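PDB 2P4S: purine nucleoside phosphorylase from Anopheles gambiae, which catalyses the phosphorolysis of purine nucleosides, preferring inosine and 2'-deoxyinosine, to the free base and a pentose 1-phosphate in purine salvage. Local coordinates for residues R264-E269 with L356-S361; P253-Q258 with V364-Y369; M183-M188 with T194-T199. One frame throughout, in Å; residues are numbered along the deposited sequence.

How the contacts relate
Contacts 1 and 2 join the same two elements, helix 253-265 and the C-terminal helix 353-370, with centres about 13 Å apart, both partly buried on one side of the chain's centre. Contact 1, where helix 253-265 ends, is aliphatic carbon against a phenylalanine and the Glu-358 methylene; contact 2, at its start, stacks an amide chain on an imidazole and adds a leucine-isoleucine contact. Contact 3, fully buried and nearer the middle of the chain, instead packs helix 178-191 on strand 195-204 through aliphatic groups and a thioether. The strand also connects it with contact 2: Val-364 CG2 lies 3.7 Å from Ile-197 CD1, whereas contacts 1 and 3 do not touch.

Contact 1 (R264-E269 with L356-S361); sequences RQIGIE and LGEFVS
Ile-266 and Ile-268, in the turn where helix 253-265 ends, pack against Glu-358 and Phe-359 on the C-terminal helix 353-370. Ile-266 does most of the work. Its CB points at the opposing helix and there the side chain forks. The short branch, CG2, meets the aliphatic part of Glu-358, with CG2 3.9 Å from Glu-358 CG. The longer branch starts at CG1, set between the backbone N and the carbonyl carbon (chi1 67°), and runs out extended to CD1. That methyl lies 3.9 Å from Phe-359 CB and 4.0 Å from Phe-359 CA, near the plane of the phenyl ring and at its edge, so it fills the corner where the ring leaves its helix. Ile-268 repeats the same torsion (64°) and approaches the ring obliquely, its CD1 4.1 Å from Phe-359 CD1. Both isoleucines cross the phenylalanine at about a right angle.

A Schellman motif brings the two isoleucines to this face. Gly-267, with positive phi, is its C-prime residue: Gly-267 N bonds to Arg-264 O at 3.3 Å, and Ile-268 N bonds to Ala-263 O. Ile-268 also packs on Ala-263, closing the turn with an apolar contact. On the opposing helix, Phe-359 also packs on Ala-259 and Ile-262, and its ring meets Phe-323 edge-to-face. Glu-358 is bent at chi2, and its carboxylate serves Arg-362, OE2 forming a salt bridge with NE. Arg-362 NH1 in turn bonds Gln-265 OE1.

The chemistry divides accordingly: isoleucine methyls meet CB and the ring carbon CD1 of Phe-359 and the CG methylene of Glu-358, while the charged end of Glu-358 is paired within its own helix and Arg-362 supplies a polar connection to Gln-265 of the other.

Contact 2 (P253-Q258 with V364-Y369); sequences PKLNQQ and VKHIHY
Gln-258 lies flat on the imidazole of His-366. Its CG sits over one face of the ring, 3.5 Å from the centroid and 16° off the normal, a CH-pi contact displaced toward the rim. The closest pair is Gln-258 CG to His-366 CG at 3.4 Å. Beyond it the chain continues along the same face, with Gln-258 CD 3.6 Å from His-366 ND1, and the amide plane is only 9° from that of the ring. With CG of Gln-258 anti to the backbone N, a bend at chi2 lays the amide over this face of the imidazole. Leu-255 approaches the same ring differently, at its edge and in its plane: Leu-255 CD2 is 3.8 Å from His-366 CD2. The same methyl also lies 3.7 Å from Ile-367 CG1, so one leucine branch fills the angle between two successive residues of the opposing helix.

Leu-255 and Gln-258 are one turn apart on helix 253-265 and share a face, and Leu-255 N is hydrogen-bonded to Asp-252 OD2, just ahead of the helix. The local axes approach to 10.8 Å and run at 129° to one another, closer to antiparallel than parallel.

On the sheet side of this helix pair, Leu-255 rests on Thr-319 and Phe-321 of strand 319-329, and both Leu-255 and Ile-367 touch His-195 at the start of strand 195-204. Val-364 extends the layer over Val-161, Val-163 and Ile-197, and the two helices together cover strands 161-167, 195-204 and 319-329.

Contact 3 (M183-M188 with T194-T199); sequences MPVRVM and THLIAT
A beta-alpha-beta crossover brings Val-185 and Met-188 of helix 178-191 onto Leu-196, near the start of the strand that the helix leads into. Leu-196 points at the helix, and its two methyls take separate partners. CD1 meets the sulfur of Met-188, at 3.7 Å from SD, while CD2 lies 4.1 Å from Val-185 CG2. The methionine chain is extended beyond CG, which carries SD across to the leucine; both helix side chains cross Leu-196 at about a right angle.

The crossover links two parallel strands, 161-167 and 195-204, with strand 112-116 between them in the sheet. Accordingly, Ile-115 of that middle strand touches Val-185, Met-188 and Leu-196, and Ala-313 of helix 307-315 packs on both Val-185 and Leu-196.

Just ahead of the strand, Thr-194 OG1 meets the His-195 ring at its edge, in plane, with OG1 2.8 Å from ND1 in a hydrogen bond. Further along, Thr-199 O accepts a bond from NH2 of Arg-169, a phosphate-binding residue whose side chain lies about 7 Å from that of Leu-196.

Contact 1 (R264-E269 with L356-S361)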
ATOM      1  N   ARG A 264     -14.615  12.736 -32.778  1.00 19.60           N
ATOM      2  CA  ARG A 264     -15.530  12.655 -33.922  1.00 20.44           C
ATOM      3  C   ARG A 264     -14.974  13.349 -35.210  1.00 21.11           C
ATOM      4  O   ARG A 264     -15.147  12.817 -36.316  1.00 21.68           O
ATOM      5  CB  ARG A 264     -16.970  13.119 -33.559  1.00 19.49           C
ATOM      6  CG  ARG A 264     -17.929  12.776 -34.672  1.00 21.46           C
ATOM      7  CD  ARG A 264     -19.377  12.862 -34.328  1.00 21.25           C
ATOM      8  NE  ARG A 264     -20.161  12.683 -35.536  1.00 20.95           N
ATOM      9  CZ  ARG A 264     -21.366  13.205 -35.729  1.00 22.88           C
ATOM     10  NH1 ARG A 264     -21.969  13.981 -34.804  1.00 18.13           N
ATOM     11  NH2 ARG A 264     -21.970  12.955 -36.876  1.00 22.25           N
ATOM     12  N   GLN A 265     -14.312  14.505 -35.071  1.00 21.89           N
ATOM     13  CA  GLN A 265     -13.647  15.166 -36.229  1.00 23.68           C
ATOM     14  C   GLN A 265     -12.683  14.247 -36.978  1.00 24.04           C
ATOM     15  O   GLN A 265     -12.614  14.303 -38.195  1.00 24.66           O
ATOM     16  CB  GLN A 265     -12.889  16.426 -35.820  1.00 22.48           C
ATOM     17  CG  GLN A 265     -13.769  17.563 -35.259  1.00 23.22           C
ATOM     18  CD  GLN A 265     -12.904  18.646 -34.578  1.00 26.61           C
ATOM     19  OE1 GLN A 265     -11.667  18.477 -34.393  1.00 27.25           O
ATOM     20  NE2 GLN A 265     -13.541  19.768 -34.209  1.00 26.58           N
ATOM     21  N   ILE A 266     -11.956  13.388 -36.254  1.00 24.43           N
ATOM     22  CA  ILE A 266     -10.925  12.559 -36.885  1.00 24.12           C
ATOM     23  C   ILE A 266     -11.349  11.097 -37.091  1.00 24.04           C
ATOM     24  O   ILE A 266     -10.571  10.259 -37.560  1.00 24.34           O
ATOM     25  CB  ILE A 266      -9.542  12.723 -36.192  1.00 24.29           C
ATOM     26  CG1 ILE A 266      -9.573  12.143 -34.759  1.00 24.50           C
ATOM     27  CG2 ILE A 266      -9.161  14.216 -36.229  1.00 21.32           C
ATOM     28  CD1 ILE A 266      -8.234  12.159 -34.036  1.00 23.64           C
ATOM     29  N   GLY A 267     -12.603  10.810 -36.791  1.00 23.09           N
ATOM     30  CA  GLY A 267     -13.169   9.510 -37.148  1.00 23.11           C
ATOM     31  C   GLY A 267     -12.923   8.397 -36.148  1.00 22.91           C
ATOM     32  O   GLY A 267     -13.065   7.245 -36.498  1.00 23.81           O
ATOM     33  N   ILE A 268     -12.555   8.729 -34.910  1.00 22.11           N
ATOM     34  CA  ILE A 268     -12.275   7.700 -33.891  1.00 21.81           C
ATOM     35  C   ILE A 268     -13.256   7.643 -32.689  1.00 21.35           C
ATOM     36  O   ILE A 268     -12.923   7.082 -31.630  1.00 20.79           O
ATOM     37  CB  ILE A 268     -10.819   7.805 -33.343  1.00 22.07           C
ATOM     38  CG1 ILE A 268     -10.614   9.146 -32.603  1.00 19.87           C
ATOM     39  CG2 ILE A 268      -9.785   7.477 -34.482  1.00 23.48           C
ATOM     40  CD1 ILE A 268      -9.391   9.178 -31.698  1.00 21.21           C
ATOM     41  N   GLU A 269     -14.451   8.215 -32.852  1.00 20.06           N
ATOM     42  CA  GLU A 269     -15.411   8.306 -31.757  1.00 19.47           C
ATOM     43  C   GLU A 269     -15.786   6.984 -31.117  1.00 18.93           C
ATOM     44  O   GLU A 269     -15.967   6.930 -29.894  1.00 19.08           O
ATOM     45  CB  GLU A 269     -16.639   9.168 -32.112  1.00 18.97           C
ATOM     46  CG  GLU A 269     -17.516   8.647 -33.199  1.00 22.33           C
ATOM     47  CD  GLU A 269     -16.989   8.859 -34.640  1.00 24.63           C
ATOM     48  OE1 GLU A 269     -15.828   9.259 -34.906  1.00 27.00           O
ATOM     49  OE2 GLU A 269     -17.767   8.569 -35.548  1.00 30.81           O
ATOM     50  N   LEU A 356      -2.820   9.010 -33.072  1.00 26.50           N
ATOM     51  CA  LEU A 356      -2.363   9.535 -31.799  1.00 26.28           C
ATOM     52  C   LEU A 356      -1.798  10.940 -31.949  1.00 24.71           C
ATOM     53  O   LEU A 356      -2.112  11.817 -31.152  1.00 23.31           O
ATOM     54  CB  LEU A 356      -1.336   8.588 -31.161  1.00 27.50           C
ATOM     55  CG  LEU A 356      -1.833   7.175 -30.728  1.00 29.07           C
ATOM     56  CD1 LEU A 356      -0.654   6.174 -30.673  1.00 26.58           C
ATOM     57  CD2 LEU A 356      -2.524   7.207 -29.396  1.00 28.76           C
ATOM     58  N   GLY A 357      -1.025  11.161 -33.012  1.00 24.61           N
ATOM     59  CA  GLY A 357      -0.384  12.470 -33.253  1.00 24.13           C
ATOM     60  C   GLY A 357      -1.396  13.554 -33.598  1.00 23.77           C
ATOM     61  O   GLY A 357      -1.370  14.651 -33.038  1.00 23.38           O
ATOM     62  N   GLU A 358      -2.307  13.223 -34.505  1.00 23.60           N
ATOM     63  CA  GLU A 358      -3.406  14.115 -34.882  1.00 24.73           C
ATOM     64  C   GLU A 358      -4.266  14.489 -33.678  1.00 23.71           C
ATOM     65  O   GLU A 358      -4.565  15.668 -33.456  1.00 24.10           O
ATOM     66  CB  GLU A 358      -4.252  13.450 -35.962  1.00 25.07           C
ATOM     67  CG  GLU A 358      -5.284  14.377 -36.613  1.00 31.51           C
ATOM     68  CD  GLU A 358      -4.663  15.638 -37.271  1.00 39.05           C
ATOM     69  OE1 GLU A 358      -3.630  15.508 -37.994  1.00 42.87           O
ATOM     70  OE2 GLU A 358      -5.202  16.758 -37.056  1.00 39.16           O
ATOM     71  N   PHE A 359      -4.626  13.477 -32.883  1.00 23.09           N
ATOM     72  CA  PHE A 359      -5.423  13.647 -31.636  1.00 21.79           C
ATOM     73  C   PHE A 359      -4.729  14.570 -30.659  1.00 20.72           C
ATOM     74  O   PHE A 359      -5.287  15.578 -30.227  1.00 20.44           O
ATOM     75  CB  PHE A 359      -5.750  12.248 -31.010  1.00 21.39           C
ATOM     76  CG  PHE A 359      -6.567  12.303 -29.722  1.00 21.16           C
ATOM     77  CD1 PHE A 359      -7.959  12.512 -29.756  1.00 19.56           C
ATOM     78  CD2 PHE A 359      -5.949  12.133 -28.488  1.00 17.01           C
ATOM     79  CE1 PHE A 359      -8.717  12.544 -28.573  1.00 22.24           C
ATOM     80  CE2 PHE A 359      -6.713  12.143 -27.288  1.00 21.71           C
ATOM     81  CZ  PHE A 359      -8.096  12.360 -27.335  1.00 22.22           C
ATOM     82  N   VAL A 360      -3.485  14.258 -30.328  1.00 21.15           N
ATOM     83  CA  VAL A 360      -2.744  15.100 -29.385  1.00 20.68           C
ATOM     84  C   VAL A 360      -2.496  16.541 -29.907  1.00 21.21           C
ATOM     85  O   VAL A 360      -2.574  17.525 -29.159  1.00 20.76           O
ATOM     86  CB  VAL A 360      -1.429  14.424 -28.920  1.00 20.63           C
ATOM     87  CG1 VAL A 360      -0.535  15.422 -28.118  1.00 18.77           C
ATOM     88  CG2 VAL A 360      -1.774  13.197 -28.044  1.00 19.50           C
ATOM     89  N   SER A 361      -2.188  16.624 -31.187  1.00 21.52           N
ATOM     90  CA  SER A 361      -1.962  17.883 -31.885  1.00 23.37           C
ATOM     91  C   SER A 361      -3.186  18.820 -31.861  1.00 22.52           C
ATOM     92  O   SER A 361      -3.071  20.026 -31.601  1.00 23.85           O
ATOM     93  CB  SER A 361      -1.533  17.520 -33.315  1.00 23.59           C
ATOM     94  OG  SER A 361      -1.347  18.671 -34.056  1.00 30.15           O
TER

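Contact 2 (P253-Q258 with V364-Y369)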
ATOM      1  N   PRO A 253     -12.228  18.789 -16.995  1.00 19.77           N
ATOM      2  CA  PRO A 253     -13.486  18.443 -17.697  1.00 19.65           C
ATOM      3  C   PRO A 253     -13.633  19.052 -19.098  1.00 19.66           C
ATOM      4  O   PRO A 253     -14.058  18.355 -20.028  1.00 20.84           O
ATOM      5  CB  PRO A 253     -14.574  18.952 -16.729  1.00 19.39           C
ATOM      6  CG  PRO A 253     -13.928  18.853 -15.395  1.00 20.28           C
ATOM      7  CD  PRO A 253     -12.493  19.325 -15.642  1.00 18.80           C
ATOM      8  N   LYS A 254     -13.240  20.310 -19.260  1.00 19.70           N
ATOM      9  CA  LYS A 254     -13.318  20.983 -20.544  1.00 20.58           C
ATOM     10  C   LYS A 254     -12.399  20.410 -21.585  1.00 20.45           C
ATOM     11  O   LYS A 254     -12.795  20.315 -22.747  1.00 22.31           O
ATOM     12  CB  LYS A 254     -13.020  22.464 -20.402  1.00 20.99           C
ATOM     13  CG  LYS A 254     -14.119  23.324 -19.838  1.00 24.60           C
ATOM     14  CD  LYS A 254     -13.494  24.683 -19.534  1.00 33.84           C
ATOM     15  CE  LYS A 254     -14.522  25.792 -19.475  1.00 42.02           C
ATOM     16  NZ  LYS A 254     -13.786  27.144 -19.432  1.00 45.78           N
ATOM     17  N   LEU A 255     -11.168  20.041 -21.216  1.00 19.97           N
ATOM     18  CA  LEU A 255     -10.269  19.408 -22.197  1.00 18.89           C
ATOM     19  C   LEU A 255     -10.750  18.022 -22.583  1.00 19.01           C
ATOM     20  O   LEU A 255     -10.657  17.630 -23.757  1.00 19.47           O
ATOM     21  CB  LEU A 255      -8.821  19.357 -21.704  1.00 18.65           C
ATOM     22  CG  LEU A 255      -8.091  20.714 -21.626  1.00 20.50           C
ATOM     23  CD1 LEU A 255      -6.715  20.610 -20.928  1.00 17.83           C
ATOM     24  CD2 LEU A 255      -7.978  21.359 -23.046  1.00 20.16           C
ATOM     25  N   ASN A 256     -11.268  17.275 -21.604  1.00 18.71           N
ATOM     26  CA  ASN A 256     -11.918  15.988 -21.881  1.00 19.64           C
ATOM     27  C   ASN A 256     -13.104  16.133 -22.853  1.00 18.66           C
ATOM     28  O   ASN A 256     -13.253  15.321 -23.760  1.00 19.50           O
ATOM     29  CB  ASN A 256     -12.388  15.315 -20.584  1.00 19.86           C
ATOM     30  CG  ASN A 256     -11.271  14.559 -19.874  1.00 22.27           C
ATOM     31  OD1 ASN A 256     -11.517  13.804 -18.921  1.00 27.08           O
ATOM     32  ND2 ASN A 256     -10.065  14.730 -20.335  1.00 18.40           N
ATOM     33  N   GLN A 257     -13.929  17.155 -22.656  1.00 18.65           N
ATOM     34  CA  GLN A 257     -15.014  17.499 -23.609  1.00 18.61           C
ATOM     35  C   GLN A 257     -14.479  17.813 -25.033  1.00 18.57           C
ATOM     36  O   GLN A 257     -15.021  17.319 -26.039  1.00 17.97           O
ATOM     37  CB  GLN A 257     -15.904  18.647 -23.052  1.00 18.81           C
ATOM     38  CG  GLN A 257     -17.258  18.878 -23.856  1.00 20.07           C
ATOM     39  CD  GLN A 257     -18.108  17.583 -23.895  1.00 22.33           C
ATOM     40  OE1 GLN A 257     -18.352  16.988 -22.842  1.00 25.18           O
ATOM     41  NE2 GLN A 257     -18.487  17.114 -25.097  1.00 18.45           N
ATOM     42  N   GLN A 258     -13.396  18.591 -25.135  1.00 19.22           N
ATOM     43  CA  GLN A 258     -12.829  18.917 -26.469  1.00 18.49           C
ATOM     44  C   GLN A 258     -12.299  17.656 -27.195  1.00 18.61           C
ATOM     45  O   GLN A 258     -12.491  17.471 -28.410  1.00 18.45           O
ATOM     46  CB  GLN A 258     -11.768  20.041 -26.362  1.00 19.29           C
ATOM     47  CG  GLN A 258     -11.151  20.483 -27.711  1.00 20.13           C
ATOM     48  CD  GLN A 258     -12.195  20.990 -28.754  1.00 24.58           C
ATOM     49  OE1 GLN A 258     -13.328  21.336 -28.405  1.00 23.22           O
ATOM     50  NE2 GLN A 258     -11.794  21.032 -30.042  1.00 24.36           N
ATOM     51  N   VAL A 364      -3.546  20.176 -28.115  1.00 21.58           N
ATOM     52  CA  VAL A 364      -2.567  21.246 -27.866  1.00 22.44           C
ATOM     53  C   VAL A 364      -3.022  22.534 -28.587  1.00 23.49           C
ATOM     54  O   VAL A 364      -2.918  23.661 -28.035  1.00 23.42           O
ATOM     55  CB  VAL A 364      -1.146  20.785 -28.349  1.00 22.89           C
ATOM     56  CG1 VAL A 364      -0.162  21.968 -28.406  1.00 21.70           C
ATOM     57  CG2 VAL A 364      -0.623  19.687 -27.456  1.00 20.74           C
ATOM     58  N   LYS A 365      -3.514  22.364 -29.822  1.00 24.66           N
ATOM     59  CA  LYS A 365      -4.067  23.489 -30.582  1.00 27.58           C
ATOM     60  C   LYS A 365      -5.237  24.156 -29.844  1.00 26.93           C
ATOM     61  O   LYS A 365      -5.312  25.374 -29.786  1.00 28.07           O
ATOM     62  CB  LYS A 365      -4.452  23.028 -31.985  1.00 27.55           C
ATOM     63  CG  LYS A 365      -5.344  24.010 -32.797  1.00 31.26           C
ATOM     64  CD  LYS A 365      -6.010  23.232 -33.971  1.00 32.13           C
ATOM     65  CE  LYS A 365      -6.429  24.186 -35.116  1.00 41.71           C
ATOM     66  NZ  LYS A 365      -7.735  24.851 -34.831  1.00 44.45           N
ATOM     67  N   HIS A 366      -6.104  23.370 -29.217  1.00 27.19           N
ATOM     68  CA  HIS A 366      -7.162  23.923 -28.400  1.00 27.66           C
ATOM     69  C   HIS A 366      -6.649  24.723 -27.147  1.00 28.89           C
ATOM     70  O   HIS A 366      -7.112  25.846 -26.842  1.00 26.94           O
ATOM     71  CB  HIS A 366      -8.147  22.809 -27.996  1.00 27.88           C
ATOM     72  CG  HIS A 366      -9.324  23.310 -27.206  1.00 27.88           C
ATOM     73  ND1 HIS A 366     -10.387  23.969 -27.794  1.00 27.56           N
ATOM     74  CD2 HIS A 366      -9.577  23.290 -25.873  1.00 24.93           C
ATOM     75  CE1 HIS A 366     -11.258  24.302 -26.852  1.00 27.22           C
ATOM     76  NE2 HIS A 366     -10.785  23.905 -25.682  1.00 25.44           N
ATOM     77  N   ILE A 367      -5.701  24.125 -26.417  1.00 29.64           N
ATOM     78  CA  ILE A 367      -5.065  24.789 -25.277  1.00 29.54           C
ATOM     79  C   ILE A 367      -4.454  26.131 -25.729  1.00 31.64           C
ATOM     80  O   ILE A 367      -4.561  27.147 -25.040  1.00 32.64           O
ATOM     81  CB  ILE A 367      -3.966  23.890 -24.667  1.00 28.82           C
ATOM     82  CG1 ILE A 367      -4.606  22.648 -24.013  1.00 27.74           C
ATOM     83  CG2 ILE A 367      -3.055  24.707 -23.734  1.00 26.82           C
ATOM     84  CD1 ILE A 367      -3.651  21.492 -23.679  1.00 28.20           C
ATOM     85  N   HIS A 368      -3.814  26.124 -26.888  1.00 33.92           N
ATOM     86  CA  HIS A 368      -3.125  27.292 -27.405  1.00 36.10           C
ATOM     87  C   HIS A 368      -4.082  28.442 -27.801  1.00 37.64           C
ATOM     88  O   HIS A 368      -3.884  29.561 -27.347  1.00 37.19           O
ATOM     89  CB  HIS A 368      -2.237  26.896 -28.583  1.00 35.88           C
ATOM     90  CG  HIS A 368      -1.465  28.039 -29.159  1.00 38.39           C
ATOM     91  ND1 HIS A 368      -0.401  28.631 -28.499  1.00 39.61           N
ATOM     92  CD2 HIS A 368      -1.622  28.723 -30.320  1.00 38.03           C
ATOM     93  CE1 HIS A 368       0.076  29.611 -29.244  1.00 40.18           C
ATOM     94  NE2 HIS A 368      -0.643  29.680 -30.357  1.00 39.45           N
ATOM     95  N   TYR A 369      -5.072  28.153 -28.651  1.00 40.21           N
ATOM     96  CA  TYR A 369      -6.182  29.069 -28.962  1.00 43.42           C
ATOM     97  C   TYR A 369      -6.914  29.634 -27.732  1.00 43.45           C
ATOM     98  O   TYR A 369      -7.033  30.840 -27.605  1.00 43.77           O
ATOM     99  CB  TYR A 369      -7.181  28.371 -29.879  1.00 46.34           C
ATOM    100  CG  TYR A 369      -8.375  29.205 -30.383  1.00 51.25           C
ATOM    101  CD1 TYR A 369      -8.222  30.143 -31.449  1.00 54.47           C
ATOM    102  CD2 TYR A 369      -9.669  29.008 -29.850  1.00 54.42           C
ATOM    103  CE1 TYR A 369      -9.322  30.890 -31.947  1.00 55.27           C
ATOM    104  CE2 TYR A 369     -10.792  29.757 -30.341  1.00 56.62           C
ATOM    105  CZ  TYR A 369     -10.608  30.693 -31.388  1.00 55.44           C
ATOM    106  OH  TYR A 369     -11.709  31.419 -31.860  1.00 54.85           O
TER

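Contact 3 (M183-M188 with T194-T199)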
ATOM      1  N   MET A 183       9.558  14.142 -10.901  1.00 20.50           N
ATOM      2  CA  MET A 183      10.480  15.296 -10.996  1.00 20.21           C
ATOM      3  C   MET A 183      10.444  16.134 -12.332  1.00 19.58           C
ATOM      4  O   MET A 183      10.529  17.364 -12.307  1.00 19.48           O
ATOM      5  CB  MET A 183      11.912  14.869 -10.603  1.00 21.21           C
ATOM      6  CG  MET A 183      13.008  15.906 -10.958  1.00 23.72           C
ATOM      7  SD  MET A 183      13.731  15.720 -12.596  1.00 33.94           S
ATOM      8  CE  MET A 183      14.153  13.997 -12.633  1.00 33.07           C
ATOM      9  N   PRO A 184      10.387  15.477 -13.502  1.00 19.62           N
ATOM     10  CA  PRO A 184      10.295  16.252 -14.746  1.00 18.92           C
ATOM     11  C   PRO A 184       9.072  17.151 -14.884  1.00 19.22           C
ATOM     12  O   PRO A 184       9.120  18.173 -15.623  1.00 19.41           O
ATOM     13  CB  PRO A 184      10.257  15.167 -15.808  1.00 20.30           C
ATOM     14  CG  PRO A 184      11.009  13.989 -15.135  1.00 18.13           C
ATOM     15  CD  PRO A 184      10.518  14.024 -13.760  1.00 18.52           C
ATOM     16  N   VAL A 185       7.997  16.821 -14.160  1.00 18.90           N
ATOM     17  CA  VAL A 185       6.840  17.733 -14.037  1.00 17.98           C
ATOM     18  C   VAL A 185       7.160  19.046 -13.301  1.00 18.68           C
ATOM     19  O   VAL A 185       6.621  20.088 -13.662  1.00 18.03           O
ATOM     20  CB  VAL A 185       5.590  17.027 -13.396  1.00 18.51           C
ATOM     21  CG1 VAL A 185       4.382  17.953 -13.315  1.00 15.08           C
ATOM     22  CG2 VAL A 185       5.232  15.715 -14.168  1.00 17.74           C
ATOM     23  N   ARG A 186       7.979  19.001 -12.245  1.00 20.92           N
ATOM     24  CA  ARG A 186       8.391  20.249 -11.529  1.00 21.44           C
ATOM     25  C   ARG A 186       9.279  21.111 -12.429  1.00 21.77           C
ATOM     26  O   ARG A 186       9.121  22.319 -12.465  1.00 22.20           O
ATOM     27  CB  ARG A 186       9.156  19.969 -10.271  1.00 21.73           C
ATOM     28  CG  ARG A 186       8.545  18.984  -9.296  1.00 23.40           C
ATOM     29  CD  ARG A 186       7.653  19.695  -8.421  1.00 23.31           C
ATOM     30  NE  ARG A 186       7.687  19.246  -7.035  1.00 25.76           N
ATOM     31  CZ  ARG A 186       6.627  19.338  -6.223  1.00 28.28           C
ATOM     32  NH1 ARG A 186       5.440  19.850  -6.674  1.00 29.71           N
ATOM     33  NH2 ARG A 186       6.736  18.918  -4.973  1.00 28.58           N
ATOM     34  N   VAL A 187      10.164  20.469 -13.186  1.00 21.86           N
ATOM     35  CA  VAL A 187      10.970  21.129 -14.201  1.00 22.86           C
ATOM     36  C   VAL A 187      10.111  21.796 -15.312  1.00 23.26           C
ATOM     37  O   VAL A 187      10.329  22.963 -15.626  1.00 24.87           O
ATOM     38  CB  VAL A 187      12.031  20.148 -14.822  1.00 23.01           C
ATOM     39  CG1 VAL A 187      12.796  20.844 -15.896  1.00 21.50           C
ATOM     40  CG2 VAL A 187      12.982  19.641 -13.739  1.00 21.97           C
ATOM     41  N   MET A 188       9.167  21.065 -15.910  1.00 23.07           N
ATOM     42  CA  MET A 188       8.205  21.651 -16.850  1.00 22.79           C
ATOM     43  C   MET A 188       7.552  22.942 -16.299  1.00 22.50           C
ATOM     44  O   MET A 188       7.506  23.958 -16.978  1.00 23.44           O
ATOM     45  CB  MET A 188       7.126  20.636 -17.247  1.00 23.26           C
ATOM     46  CG  MET A 188       7.570  19.468 -18.129  1.00 23.89           C
ATOM     47  SD  MET A 188       6.261  18.182 -18.215  1.00 23.50           S
ATOM     48  CE  MET A 188       6.948  17.156 -19.503  1.00 24.21           C
ATOM     49  N   THR A 194       2.122  25.432 -18.379  1.00 23.43           N
ATOM     50  CA  THR A 194       0.888  25.638 -17.604  1.00 22.38           C
ATOM     51  C   THR A 194       0.043  24.363 -17.668  1.00 21.45           C
ATOM     52  O   THR A 194      -0.829  24.136 -16.840  1.00 21.50           O
ATOM     53  CB  THR A 194       0.012  26.855 -18.152  1.00 21.88           C
ATOM     54  OG1 THR A 194      -0.195  26.669 -19.539  1.00 24.21           O
ATOM     55  CG2 THR A 194       0.668  28.239 -17.929  1.00 23.09           C
ATOM     56  N   HIS A 195       0.304  23.542 -18.671  1.00 20.76           N
ATOM     57  CA  HIS A 195      -0.479  22.342 -18.916  1.00 20.53           C
ATOM     58  C   HIS A 195       0.422  21.135 -18.927  1.00 20.86           C
ATOM     59  O   HIS A 195       1.544  21.223 -19.442  1.00 20.89           O
ATOM     60  CB  HIS A 195      -1.253  22.422 -20.240  1.00 20.28           C
ATOM     61  CG  HIS A 195      -2.402  23.390 -20.185  1.00 21.95           C
ATOM     62  ND1 HIS A 195      -2.228  24.734 -19.915  1.00 23.96           N
ATOM     63  CD2 HIS A 195      -3.739  23.200 -20.299  1.00 22.74           C
ATOM     64  CE1 HIS A 195      -3.408  25.335 -19.903  1.00 24.97           C
ATOM     65  NE2 HIS A 195      -4.342  24.423 -20.123  1.00 23.35           N
ATOM     66  N   LEU A 196      -0.073  20.042 -18.318  1.00 19.97           N
ATOM     67  CA  LEU A 196       0.462  18.695 -18.535  1.00 19.61           C
ATOM     68  C   LEU A 196      -0.491  17.777 -19.308  1.00 19.56           C
ATOM     69  O   LEU A 196      -1.635  17.590 -18.896  1.00 20.79           O
ATOM     70  CB  LEU A 196       0.873  18.046 -17.203  1.00 18.73           C
ATOM     71  CG  LEU A 196       1.486  16.637 -17.314  1.00 18.37           C
ATOM     72  CD1 LEU A 196       2.899  16.638 -18.032  1.00 15.18           C
ATOM     73  CD2 LEU A 196       1.492  15.926 -15.922  1.00 17.43           C
ATOM     74  N   ILE A 197      -0.032  17.257 -20.447  1.00 19.05           N
ATOM     75  CA  ILE A 197      -0.631  16.093 -21.077  1.00 19.27           C
ATOM     76  C   ILE A 197       0.152  14.783 -20.737  1.00 19.64           C
ATOM     77  O   ILE A 197       1.285  14.571 -21.209  1.00 18.67           O
ATOM     78  CB  ILE A 197      -0.765  16.254 -22.600  1.00 18.92           C
ATOM     79  CG1 ILE A 197      -1.580  17.522 -22.939  1.00 20.17           C
ATOM     80  CG2 ILE A 197      -1.407  14.990 -23.222  1.00 18.76           C
ATOM     81  CD1 ILE A 197      -1.577  17.859 -24.418  1.00 18.80           C
ATOM     82  N   ALA A 198      -0.457  13.913 -19.919  1.00 19.05           N
ATOM     83  CA  ALA A 198       0.186  12.628 -19.560  1.00 18.48           C
ATOM     84  C   ALA A 198      -0.482  11.511 -20.342  1.00 18.52           C
ATOM     85  O   ALA A 198      -1.723  11.397 -20.337  1.00 19.71           O
ATOM     86  CB  ALA A 198       0.111  12.388 -18.075  1.00 16.82           C
ATOM     87  N   THR A 199       0.306  10.712 -21.043  1.00 17.47           N
ATOM     88  CA  THR A 199      -0.228   9.607 -21.839  1.00 17.72           C
ATOM     89  C   THR A 199       0.358   8.311 -21.286  1.00 17.63           C
ATOM     90  O   THR A 199       1.487   8.294 -20.784  1.00 18.30           O
ATOM     91  CB  THR A 199       0.167   9.679 -23.306  1.00 17.93           C
ATOM     92  OG1 THR A 199       1.556   9.349 -23.438  1.00 21.38           O
ATOM     93  CG2 THR A 199      -0.110  11.051 -23.939  1.00 19.93           C
TER